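Local structure of 450aa long hypothetical fmu protein (Pyrococcus horikoshii, 2YXL) at residues 392-397 against 428-433; 92-97 against 135-140; 324-329 against 376-381; 196-201 against 218-223. The protein probably methylates carbon 5 of cytosine in RNA, with S-adenosylmethionine as the methyl donor, as an archaeal member of the RsmB/NOP family. All blocks are in the same frame, centred on the assembly; numbering follows the deposited sequence.

Interaction 1: residues 392-397 against 428-433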
# COMPACT_ATOMS: atom_id res chain seq x y z
N ILE A 392 0.02 -3.28 -11.89
CA ILE A 392 0.82 -4.04 -12.84
C ILE A 392 0.03 -4.43 -14.09
O ILE A 392 0.60 -4.98 -15.04
CB ILE A 392 1.43 -5.31 -12.20
CG1 ILE A 392 0.34 -6.19 -11.58
CG2 ILE A 392 2.51 -4.92 -11.18
CD1 ILE A 392 0.69 -7.66 -11.49
N PHE A 393 -1.26 -4.12 -14.10
CA PHE A 393 -2.14 -4.50 -15.20
C PHE A 393 -2.01 -3.59 -16.40
O PHE A 393 -1.98 -2.36 -16.27
CB PHE A 393 -3.60 -4.54 -14.73
CG PHE A 393 -3.87 -5.50 -13.60
CD1 PHE A 393 -4.54 -5.08 -12.46
CD2 PHE A 393 -3.45 -6.83 -13.68
CE1 PHE A 393 -4.80 -5.96 -11.41
CE2 PHE A 393 -3.70 -7.72 -12.64
CZ PHE A 393 -4.38 -7.28 -11.50
N LYS A 394 -1.93 -4.19 -17.59
CA LYS A 394 -1.84 -3.45 -18.84
C LYS A 394 -3.08 -2.57 -19.07
O LYS A 394 -2.96 -1.48 -19.62
CB LYS A 394 -1.65 -4.40 -20.03
CG LYS A 394 -0.26 -5.02 -20.10
CD LYS A 394 -0.22 -6.17 -21.10
CE LYS A 394 1.10 -6.91 -21.04
NZ LYS A 394 1.10 -8.14 -21.88
N GLU A 395 -4.24 -3.06 -18.63
CA GLU A 395 -5.51 -2.34 -18.77
C GLU A 395 -5.51 -0.94 -18.16
O GLU A 395 -6.17 -0.04 -18.67
CB GLU A 395 -6.66 -3.16 -18.16
CG GLU A 395 -7.39 -4.07 -19.15
CD GLU A 395 -6.54 -5.24 -19.65
OE1 GLU A 395 -6.86 -5.78 -20.73
OE2 GLU A 395 -5.57 -5.63 -18.96
N GLU A 396 -4.78 -0.78 -17.06
CA GLU A 396 -4.70 0.50 -16.36
C GLU A 396 -3.53 1.34 -16.85
O GLU A 396 -3.45 2.54 -16.57
CB GLU A 396 -4.56 0.26 -14.86
CG GLU A 396 -5.83 -0.17 -14.18
CD GLU A 396 -5.58 -0.69 -12.79
OE1 GLU A 396 -5.66 0.11 -11.83
OE2 GLU A 396 -5.27 -1.89 -12.65
N ASN A 397 -2.63 0.70 -17.60
CA ASN A 397 -1.35 1.30 -17.96
C ASN A 397 -1.16 1.52 -19.46
O ASN A 397 -1.59 2.55 -19.99
CB ASN A 397 -0.21 0.47 -17.38
CG ASN A 397 -0.24 0.40 -15.86
OD1 ASN A 397 0.12 -0.61 -15.26
ND2 ASN A 397 -0.68 1.49 -15.22
N THR A 428 7.59 4.10 -22.22
CA THR A 428 7.02 3.98 -20.88
C THR A 428 7.93 3.15 -19.99
O THR A 428 8.73 2.35 -20.48
CB THR A 428 5.59 3.37 -20.89
OG1 THR A 428 5.64 2.01 -21.35
CG2 THR A 428 4.65 4.18 -21.77
N MET A 429 7.79 3.33 -18.68
CA MET A 429 8.68 2.69 -17.72
C MET A 429 7.89 1.92 -16.68
O MET A 429 6.83 2.36 -16.24
CB MET A 429 9.57 3.74 -17.06
CG MET A 429 10.68 3.19 -16.18
SD MET A 429 11.91 4.44 -15.77
CE MET A 429 10.96 5.58 -14.76
N ARG A 430 8.42 0.76 -16.29
CA ARG A 430 7.82 -0.06 -15.24
C ARG A 430 8.83 -0.45 -14.16
O ARG A 430 9.98 -0.76 -14.46
CB ARG A 430 7.18 -1.32 -15.82
CG ARG A 430 5.81 -1.11 -16.43
CD ARG A 430 5.25 -2.43 -16.93
NE ARG A 430 3.84 -2.34 -17.29
CZ ARG A 430 2.84 -2.89 -16.60
NH1 ARG A 430 3.08 -3.59 -15.50
NH2 ARG A 430 1.59 -2.75 -17.02
N ALA A 431 8.38 -0.40 -12.91
CA ALA A 431 9.13 -0.95 -11.79
C ALA A 431 8.48 -2.26 -11.37
O ALA A 431 7.25 -2.42 -11.46
CB ALA A 431 9.15 0.02 -10.62
N TRP A 432 9.31 -3.21 -10.94
CA TRP A 432 8.84 -4.52 -10.51
C TRP A 432 9.48 -4.91 -9.17
O TRP A 432 10.68 -4.68 -8.97
CB TRP A 432 9.18 -5.58 -11.56
CG TRP A 432 8.44 -5.41 -12.85
CD1 TRP A 432 8.91 -4.83 -14.00
CD2 TRP A 432 7.10 -5.85 -13.14
NE1 TRP A 432 7.94 -4.87 -14.98
CE2 TRP A 432 6.83 -5.49 -14.48
CE3 TRP A 432 6.11 -6.50 -12.39
CZ2 TRP A 432 5.60 -5.77 -15.09
CZ3 TRP A 432 4.89 -6.78 -13.00
CH2 TRP A 432 4.65 -6.41 -14.34
N PRO A 433 8.69 -5.51 -8.27
CA PRO A 433 9.19 -5.96 -6.96
C PRO A 433 10.36 -6.93 -7.06
O PRO A 433 11.35 -6.79 -6.34
CB PRO A 433 7.97 -6.64 -6.33
CG PRO A 433 6.80 -6.04 -7.02
CD PRO A 433 7.24 -5.79 -8.42
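The guanidinium of R430 meets the backbone carbonyl of I392 with its end. Both of its terminal nitrogens grip the same oxygen. R430 NH1 donates to I392 O at 2.9 Å and R430 NH2 donates to I392 O at 3.1 Å. Both hydrogen bonds are bent, with N-H...O angles of 147° and 136°. I392 O lies near the guanidinium plane, but both donors approach it from above one face of the carbonyl plane. The R430 chain is extended, with CD anti to CA (chi2 -178°), and spans from strand 429-431 to the loop. That loop follows strand 383-389 of the class I methyltransferase sheet, and it also holds C390, the predicted nucleophile, two residues before I392. R430 has a further partner outside the two segments, because NE forms a salt bridge with E398. A methionine in place of R430 would probably leave I392 O without these two donors and E398 without its countercharge. Beside this grip, the side chains of I392 and W432 cross at about a right angle. I392 CG2 touches the indole at W432 CZ3, 3.5 Å away, and I392 CB lies 3.8 Å from the same W432 CZ3. F176 of helix 173-181 also packs on I392.

Interaction 2: residues 92-97 against 135-140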
# COMPACT_ATOMS: atom_id res chain seq x y z
N VAL A 92 -7.04 -15.41 13.03
CA VAL A 92 -5.89 -15.45 13.92
C VAL A 92 -5.61 -16.88 14.40
O VAL A 92 -4.46 -17.34 14.36
CB VAL A 92 -6.09 -14.48 15.12
CG1 VAL A 92 -5.09 -14.75 16.24
CG2 VAL A 92 -6.00 -13.03 14.65
N ALA A 93 -6.66 -17.57 14.83
CA ALA A 93 -6.53 -18.93 15.37
C ALA A 93 -6.10 -19.95 14.31
O ALA A 93 -5.24 -20.79 14.58
CB ALA A 93 -7.83 -19.37 16.05
N VAL A 94 -6.70 -19.87 13.13
CA VAL A 94 -6.37 -20.77 12.02
C VAL A 94 -4.92 -20.58 11.57
O VAL A 94 -4.20 -21.55 11.33
CB VAL A 94 -7.36 -20.62 10.83
CG1 VAL A 94 -6.84 -21.32 9.57
CG2 VAL A 94 -8.74 -21.17 11.21
N ASP A 95 -4.49 -19.32 11.47
CA ASP A 95 -3.12 -19.00 11.08
C ASP A 95 -2.10 -19.49 12.11
O ASP A 95 -1.05 -20.03 11.75
CB ASP A 95 -2.96 -17.50 10.87
CG ASP A 95 -1.64 -17.14 10.25
OD1 ASP A 95 -0.81 -16.49 10.93
OD2 ASP A 95 -1.42 -17.51 9.08
N ILE A 96 -2.41 -19.30 13.39
CA ILE A 96 -1.53 -19.72 14.47
C ILE A 96 -1.43 -21.25 14.54
O ILE A 96 -0.34 -21.80 14.67
CB ILE A 96 -1.92 -19.07 15.82
CG1 ILE A 96 -1.43 -17.62 15.85
CG2 ILE A 96 -1.33 -19.84 16.99
CD1 ILE A 96 -1.95 -16.79 17.01
N ALA A 97 -2.58 -21.92 14.40
CA ALA A 97 -2.64 -23.38 14.46
C ALA A 97 -1.96 -24.06 13.28
O ALA A 97 -1.29 -25.08 13.45
CB ALA A 97 -4.08 -23.85 14.59
N ASP A 135 -11.15 -26.50 19.21
CA ASP A 135 -10.64 -27.86 19.04
C ASP A 135 -10.67 -28.34 17.58
O ASP A 135 -9.71 -28.98 17.12
CB ASP A 135 -11.39 -28.85 19.95
CG ASP A 135 -10.83 -28.88 21.36
OD1 ASP A 135 -11.47 -29.51 22.24
OD2 ASP A 135 -9.75 -28.29 21.61
N LYS A 136 -11.75 -28.03 16.87
CA LYS A 136 -11.87 -28.36 15.44
C LYS A 136 -10.74 -27.74 14.63
O LYS A 136 -10.18 -28.38 13.74
CB LYS A 136 -13.23 -27.90 14.89
CG LYS A 136 -14.42 -28.77 15.28
CD LYS A 136 -14.74 -29.83 14.22
CE LYS A 136 -14.16 -31.20 14.56
NZ LYS A 136 -14.93 -31.90 15.63
N ILE A 137 -10.40 -26.49 14.96
CA ILE A 137 -9.32 -25.75 14.30
C ILE A 137 -7.96 -26.40 14.57
O ILE A 137 -7.16 -26.57 13.64
CB ILE A 137 -9.33 -24.26 14.73
CG1 ILE A 137 -10.56 -23.55 14.14
CG2 ILE A 137 -8.04 -23.55 14.31
CD1 ILE A 137 -10.88 -22.21 14.78
N PHE A 138 -7.70 -26.78 15.82
CA PHE A 138 -6.43 -27.40 16.18
C PHE A 138 -6.28 -28.85 15.69
O PHE A 138 -5.18 -29.38 15.66
CB PHE A 138 -6.16 -27.27 17.68
CG PHE A 138 -5.66 -25.92 18.08
CD1 PHE A 138 -6.53 -24.97 18.60
CD2 PHE A 138 -4.32 -25.58 17.92
CE1 PHE A 138 -6.07 -23.70 18.96
CE2 PHE A 138 -3.85 -24.32 18.28
CZ PHE A 138 -4.73 -23.38 18.80
N GLU A 139 -7.40 -29.46 15.31
CA GLU A 139 -7.41 -30.83 14.79
C GLU A 139 -7.57 -30.89 13.27
O GLU A 139 -7.60 -31.99 12.70
CB GLU A 139 -8.51 -31.64 15.46
CG GLU A 139 -8.26 -31.99 16.92
CD GLU A 139 -9.51 -32.45 17.64
OE1 GLU A 139 -10.62 -32.06 17.22
OE2 GLU A 139 -9.39 -33.20 18.63
N TYR A 140 -7.69 -29.73 12.63
CA TYR A 140 -7.93 -29.67 11.18
C TYR A 140 -6.75 -30.20 10.37
O TYR A 140 -5.61 -29.75 10.54
CB TYR A 140 -8.27 -28.24 10.75
CG TYR A 140 -8.29 -28.05 9.24
CD1 TYR A 140 -9.37 -28.47 8.48
CD2 TYR A 140 -7.21 -27.45 8.59
CE1 TYR A 140 -9.39 -28.31 7.10
CE2 TYR A 140 -7.22 -27.28 7.21
CZ TYR A 140 -8.30 -27.71 6.47
OH TYR A 140 -8.31 -27.54 5.11
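I137 and A97 hold the tight part of this contact, where helix 84-99 meets the end of helix 124-138. I137 points at the other helix. Its CG2, anti to the backbone N, lies 4.0 Å from V94 CG2. The same methyl, I137 CG2, is 4.0 Å from A97 CB and 3.9 Å from A93 O. The side chains of V94 and I137 cross at about a right angle. I137 CD1 lies more loosely, 4.4 Å from A93 CB. The small alanines let the helices come close, with A97 CA and F138 CA 5.8 Å apart. The F138 ring belongs to this tight part too. It lies with one face against A97 in a CH-pi contact, A97 CB sitting 4.1 Å from the ring centroid and 28° off the normal. This is helix-on-helix packing in the all-helical N-terminal part of the protein, which is probably NusB-like, as in bacterial RsmB. F138 and A97 are only partly buried, at the margin of the packing. I107 and L110 of helix 104-121 also pack on F138. The solvent side is at D135, K136 and E139, which are exposed and make no contact with 92-97. D135 instead pairs with R111 in a salt bridge.

Interaction 3: residues 324-329 against 376-381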
# COMPACT_ATOMS: atom_id res chain seq x y z
N GLU A 324 -12.38 24.61 -16.05
CA GLU A 324 -13.48 25.37 -15.42
C GLU A 324 -13.63 25.21 -13.89
O GLU A 324 -14.74 25.22 -13.35
CB GLU A 324 -14.83 25.26 -16.18
CG GLU A 324 -15.14 23.95 -16.91
CD GLU A 324 -15.73 22.86 -16.02
OE1 GLU A 324 -16.13 23.16 -14.88
OE2 GLU A 324 -15.79 21.70 -16.47
N ILE A 325 -12.49 25.06 -13.22
CA ILE A 325 -12.37 25.24 -11.77
C ILE A 325 -11.13 26.09 -11.52
O ILE A 325 -11.17 27.04 -10.73
CB ILE A 325 -12.26 23.88 -11.01
CG1 ILE A 325 -13.58 23.09 -11.07
CG2 ILE A 325 -11.80 24.09 -9.55
CD1 ILE A 325 -14.76 23.68 -10.29
N ILE A 326 -10.04 25.74 -12.20
CA ILE A 326 -8.78 26.47 -12.10
C ILE A 326 -8.36 27.08 -13.44
O ILE A 326 -7.49 27.95 -13.49
CB ILE A 326 -7.64 25.58 -11.54
CG1 ILE A 326 -7.48 24.30 -12.37
CG2 ILE A 326 -7.89 25.25 -10.06
CD1 ILE A 326 -6.14 23.60 -12.20
N GLY A 327 -8.99 26.61 -14.52
CA GLY A 327 -8.72 27.12 -15.86
C GLY A 327 -8.47 26.03 -16.88
O GLY A 327 -8.33 24.85 -16.52
N GLU A 328 -8.41 26.41 -18.15
CA GLU A 328 -8.15 25.48 -19.24
C GLU A 328 -6.65 25.13 -19.29
O GLU A 328 -6.18 24.36 -18.46
CB GLU A 328 -8.63 26.06 -20.58
CG GLU A 328 -8.95 25.01 -21.65
CD GLU A 328 -10.34 24.40 -21.50
OE1 GLU A 328 -10.51 23.22 -21.86
OE2 GLU A 328 -11.27 25.11 -21.05
N GLU A 329 -5.92 25.72 -20.23
CA GLU A 329 -4.48 25.46 -20.37
C GLU A 329 -3.68 26.32 -19.40
O GLU A 329 -3.05 27.31 -19.80
CB GLU A 329 -4.03 25.69 -21.82
CG GLU A 329 -4.64 24.72 -22.84
CD GLU A 329 -4.20 25.00 -24.26
OE1 GLU A 329 -3.97 24.03 -25.01
OE2 GLU A 329 -4.08 26.19 -24.64
N ALA A 376 -5.27 16.25 -19.79
CA ALA A 376 -4.86 16.73 -21.11
C ALA A 376 -5.19 18.20 -21.32
O ALA A 376 -4.35 18.97 -21.78
CB ALA A 376 -5.51 15.90 -22.21
N ARG A 377 -6.41 18.57 -20.95
CA ARG A 377 -6.92 19.92 -21.19
C ARG A 377 -6.35 20.96 -20.22
O ARG A 377 -6.52 22.17 -20.44
CB ARG A 377 -8.45 19.91 -21.16
CG ARG A 377 -9.08 19.22 -22.38
CD ARG A 377 -10.47 18.65 -22.10
NE ARG A 377 -11.49 19.68 -21.90
CZ ARG A 377 -12.29 19.76 -20.84
NH1 ARG A 377 -12.22 18.85 -19.87
NH2 ARG A 377 -13.19 20.73 -20.76
N LEU A 378 -5.66 20.50 -19.18
CA LEU A 378 -5.00 21.39 -18.21
C LEU A 378 -3.59 21.79 -18.64
O LEU A 378 -3.07 22.82 -18.20
CB LEU A 378 -4.97 20.75 -16.82
CG LEU A 378 -6.26 20.61 -16.01
CD1 LEU A 378 -6.01 19.72 -14.81
CD2 LEU A 378 -6.80 21.96 -15.56
N VAL A 379 -2.98 20.98 -19.49
CA VAL A 379 -1.59 21.15 -19.91
C VAL A 379 -1.42 22.30 -20.91
O VAL A 379 -2.17 22.39 -21.88
CB VAL A 379 -1.01 19.85 -20.52
CG1 VAL A 379 0.49 19.96 -20.71
CG2 VAL A 379 -1.33 18.65 -19.65
N LYS A 380 -0.44 23.16 -20.65
CA LYS A 380 -0.03 24.21 -21.59
C LYS A 380 0.62 23.58 -22.83
O LYS A 380 1.15 22.47 -22.75
CB LYS A 380 0.97 25.16 -20.92
CG LYS A 380 0.39 26.00 -19.79
CD LYS A 380 1.46 26.89 -19.18
CE LYS A 380 0.92 27.66 -17.99
NZ LYS A 380 1.93 28.62 -17.45
N PRO A 381 0.58 24.29 -23.98
CA PRO A 381 1.24 23.80 -25.21
C PRO A 381 2.66 23.27 -24.99
O PRO A 381 3.00 22.20 -25.50
CB PRO A 381 1.26 25.04 -26.10
CG PRO A 381 0.04 25.79 -25.70
CD PRO A 381 -0.11 25.57 -24.22
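The contact belongs to the Rossmann-like methyltransferase sheet, where E329 and L378 bring together the approaches to parallel strands 331-337 and 383-389. Their CA atoms are 4.6 Å apart. No hydrogen bond joins the two segments. The backbones meet instead through a CA-H...O contact, with L378 CA 3.2 Å from E328 O. L378 and K380 both make backbone hydrogen bonds with A331, at the start of strand 331-337. On the inner side, I326 and L378 cross at about a right angle. I326 CG1 stands between the backbone N and the carbonyl carbon (chi1 55°), and the chain continues to CD1, which meets L378 CD2 at 3.8 Å. I326 also packs on Y288, F290 and V264 of the neighbouring strands. The outer side is charged and more open. The E328 chain is bent at chi2, which sets CD, and its OE1 lies 3.7 Å from R377 NE. This is a long salt bridge. The oxygen lies well out of the guanidinium plane, so the attraction is probably one of charge, with no N-H pointing at the oxygen. E329 runs extended past the other segment, with E329 CG 3.5 Å from V379 O. E329 OE2 comes to 4.0 Å from P381 CD. The other carboxylate oxygen of E329, OE1, forms a salt bridge with K448, whose NZ also donates to V379 O. K380 lays CG 3.7 Å from E329 O and sends NZ to D332. Helix 361-376 links the two parallel strands, and 376-381 leads from it into the second, which is the beta-alpha-beta crossover of class I methyltransferases.

Interaction 4: residues 196-201 against 218-223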
# COMPACT_ATOMS: atom_id res chain seq x y z
N ALA A 196 15.43 19.16 6.13
CA ALA A 196 16.54 18.34 6.64
C ALA A 196 17.40 17.80 5.51
O ALA A 196 16.99 17.81 4.35
CB ALA A 196 15.99 17.18 7.48
N ASN A 197 18.61 17.33 5.84
CA ASN A 197 19.43 16.61 4.86
C ASN A 197 19.60 15.13 5.24
O ASN A 197 19.42 14.75 6.40
CB ASN A 197 20.78 17.29 4.64
CG ASN A 197 21.82 16.91 5.67
OD1 ASN A 197 21.84 17.46 6.77
ND2 ASN A 197 22.69 15.97 5.32
N VAL A 198 19.97 14.32 4.25
CA VAL A 198 19.97 12.85 4.37
C VAL A 198 20.83 12.31 5.51
O VAL A 198 20.33 11.57 6.37
CB VAL A 198 20.34 12.17 3.03
CG1 VAL A 198 20.25 10.66 3.15
CG2 VAL A 198 19.44 12.66 1.91
N GLU A 199 22.11 12.68 5.53
CA GLU A 199 23.06 12.16 6.52
C GLU A 199 22.64 12.48 7.96
O GLU A 199 22.78 11.64 8.85
CB GLU A 199 24.48 12.67 6.25
CG GLU A 199 25.20 12.00 5.07
CD GLU A 199 25.39 10.50 5.25
OE1 GLU A 199 25.16 9.75 4.27
OE2 GLU A 199 25.77 10.06 6.36
N GLU A 200 22.14 13.70 8.16
CA GLU A 200 21.61 14.14 9.45
C GLU A 200 20.48 13.22 9.92
O GLU A 200 20.43 12.83 11.09
CB GLU A 200 21.13 15.59 9.34
CG GLU A 200 20.33 16.12 10.52
CD GLU A 200 19.30 17.17 10.11
OE1 GLU A 200 18.93 18.01 10.97
OE2 GLU A 200 18.86 17.17 8.94
N VAL A 201 19.58 12.87 9.00
CA VAL A 201 18.48 11.95 9.28
C VAL A 201 19.00 10.53 9.56
O VAL A 201 18.59 9.91 10.55
CB VAL A 201 17.44 11.93 8.12
CG1 VAL A 201 16.45 10.79 8.29
CG2 VAL A 201 16.70 13.27 8.05
N VAL A 218 17.39 6.79 -5.81
CA VAL A 218 17.07 8.13 -5.31
C VAL A 218 17.58 8.29 -3.87
O VAL A 218 16.98 7.79 -2.92
CB VAL A 218 15.56 8.53 -5.56
CG1 VAL A 218 14.65 7.32 -5.62
CG2 VAL A 218 15.06 9.57 -4.56
N PRO A 219 18.73 8.97 -3.73
CA PRO A 219 19.48 9.11 -2.47
C PRO A 219 18.72 9.81 -1.34
O PRO A 219 19.25 9.89 -0.22
CB PRO A 219 20.71 9.93 -2.89
CG PRO A 219 20.83 9.72 -4.36
CD PRO A 219 19.42 9.66 -4.84
N THR A 220 17.52 10.31 -1.61
CA THR A 220 16.68 10.86 -0.55
C THR A 220 15.74 9.81 0.04
O THR A 220 15.04 10.07 1.03
CB THR A 220 15.87 12.10 -1.01
OG1 THR A 220 15.25 11.82 -2.27
CG2 THR A 220 16.78 13.30 -1.15
N ILE A 221 15.73 8.63 -0.57
CA ILE A 221 14.94 7.49 -0.08
C ILE A 221 15.79 6.60 0.83
O ILE A 221 16.92 6.23 0.48
CB ILE A 221 14.32 6.67 -1.25
CG1 ILE A 221 13.19 7.46 -1.94
CG2 ILE A 221 13.83 5.29 -0.78
CD1 ILE A 221 11.90 7.58 -1.12
N LEU A 222 15.24 6.27 1.99
CA LEU A 222 15.91 5.38 2.93
C LEU A 222 15.03 4.19 3.25
O LEU A 222 13.82 4.34 3.46
CB LEU A 222 16.25 6.11 4.24
CG LEU A 222 17.00 7.44 4.19
CD1 LEU A 222 16.99 8.08 5.56
CD2 LEU A 222 18.43 7.27 3.67
N LYS A 223 15.63 3.01 3.27
CA LYS A 223 14.95 1.83 3.78
C LYS A 223 15.38 1.61 5.22
O LYS A 223 16.58 1.53 5.52
CB LYS A 223 15.21 0.61 2.90
CG LYS A 223 14.60 0.74 1.50
CD LYS A 223 14.98 -0.42 0.58
CE LYS A 223 14.20 -0.36 -0.75
NZ LYS A 223 14.64 0.75 -1.67
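V198 and L222 form the middle of this contact, between the start of helix 198-207 and strand 221-225. Their side chains slide past each other in opposite directions. V198 CG1 is anti to the backbone N (chi1 -176°) and lies 3.9 Å from L222 CD2. The other methyl of L222, CD1, meets V201 CG1 at 3.9 Å, one turn further along the helix. The isopropyl group of V198 also straddles a backbone carbonyl, with V198 CG2 3.5 Å and V198 CG1 3.6 Å from P219 O. The same V198 CG2 also touches T220 CG2 at 4.1 Å. An alanine in place of V198 would probably open a gap beside L222 CD2 and T220 CG2.

The next shell sets these groups in place. P219 and T220 are the corner residues of a type I turn from V218 to I221, closed by I221 N to V218 O at 2.8 Å. P219 O is not left to the valine methyls alone, since R214 NE donates to it. At the helix start, N197 N donates to E200 OE2 at 3.1 Å, which ties the N-cap residue to the first turn. T220 and L222 make backbone hydrogen bonds with V191 and I189 of strand 186-191, and V201 and L222 both pack on V191. The helix thus lies against the four-stranded antiparallel sheet of the ferredoxin-like domain. No hydrogen bond crosses between the segments, so methyl packing holds the helix to the strand without fixing direction as a polar bond would.

In the fold
The four contacts lie in series along the chain and none touches another. Interaction 2 joins two helices of the N-terminal part, about 58 Å from interaction 3 between centres and on the opposite side of the chain's centre. Interactions 1 and 3 both belong to the methyltransferase domain, with centres about 27 Å apart. Both approach bound sinefungin: the side chains of N397 in interaction 1 and L378 in interaction 3 are each about 11 Å from it. Interaction 1 is also near the predicted nucleophile: the side chain of C390 is about 8 Å from that of I392. Interaction 4, in the ferredoxin-like domain, comes within about 9 Å of interaction 1 at their nearest atoms.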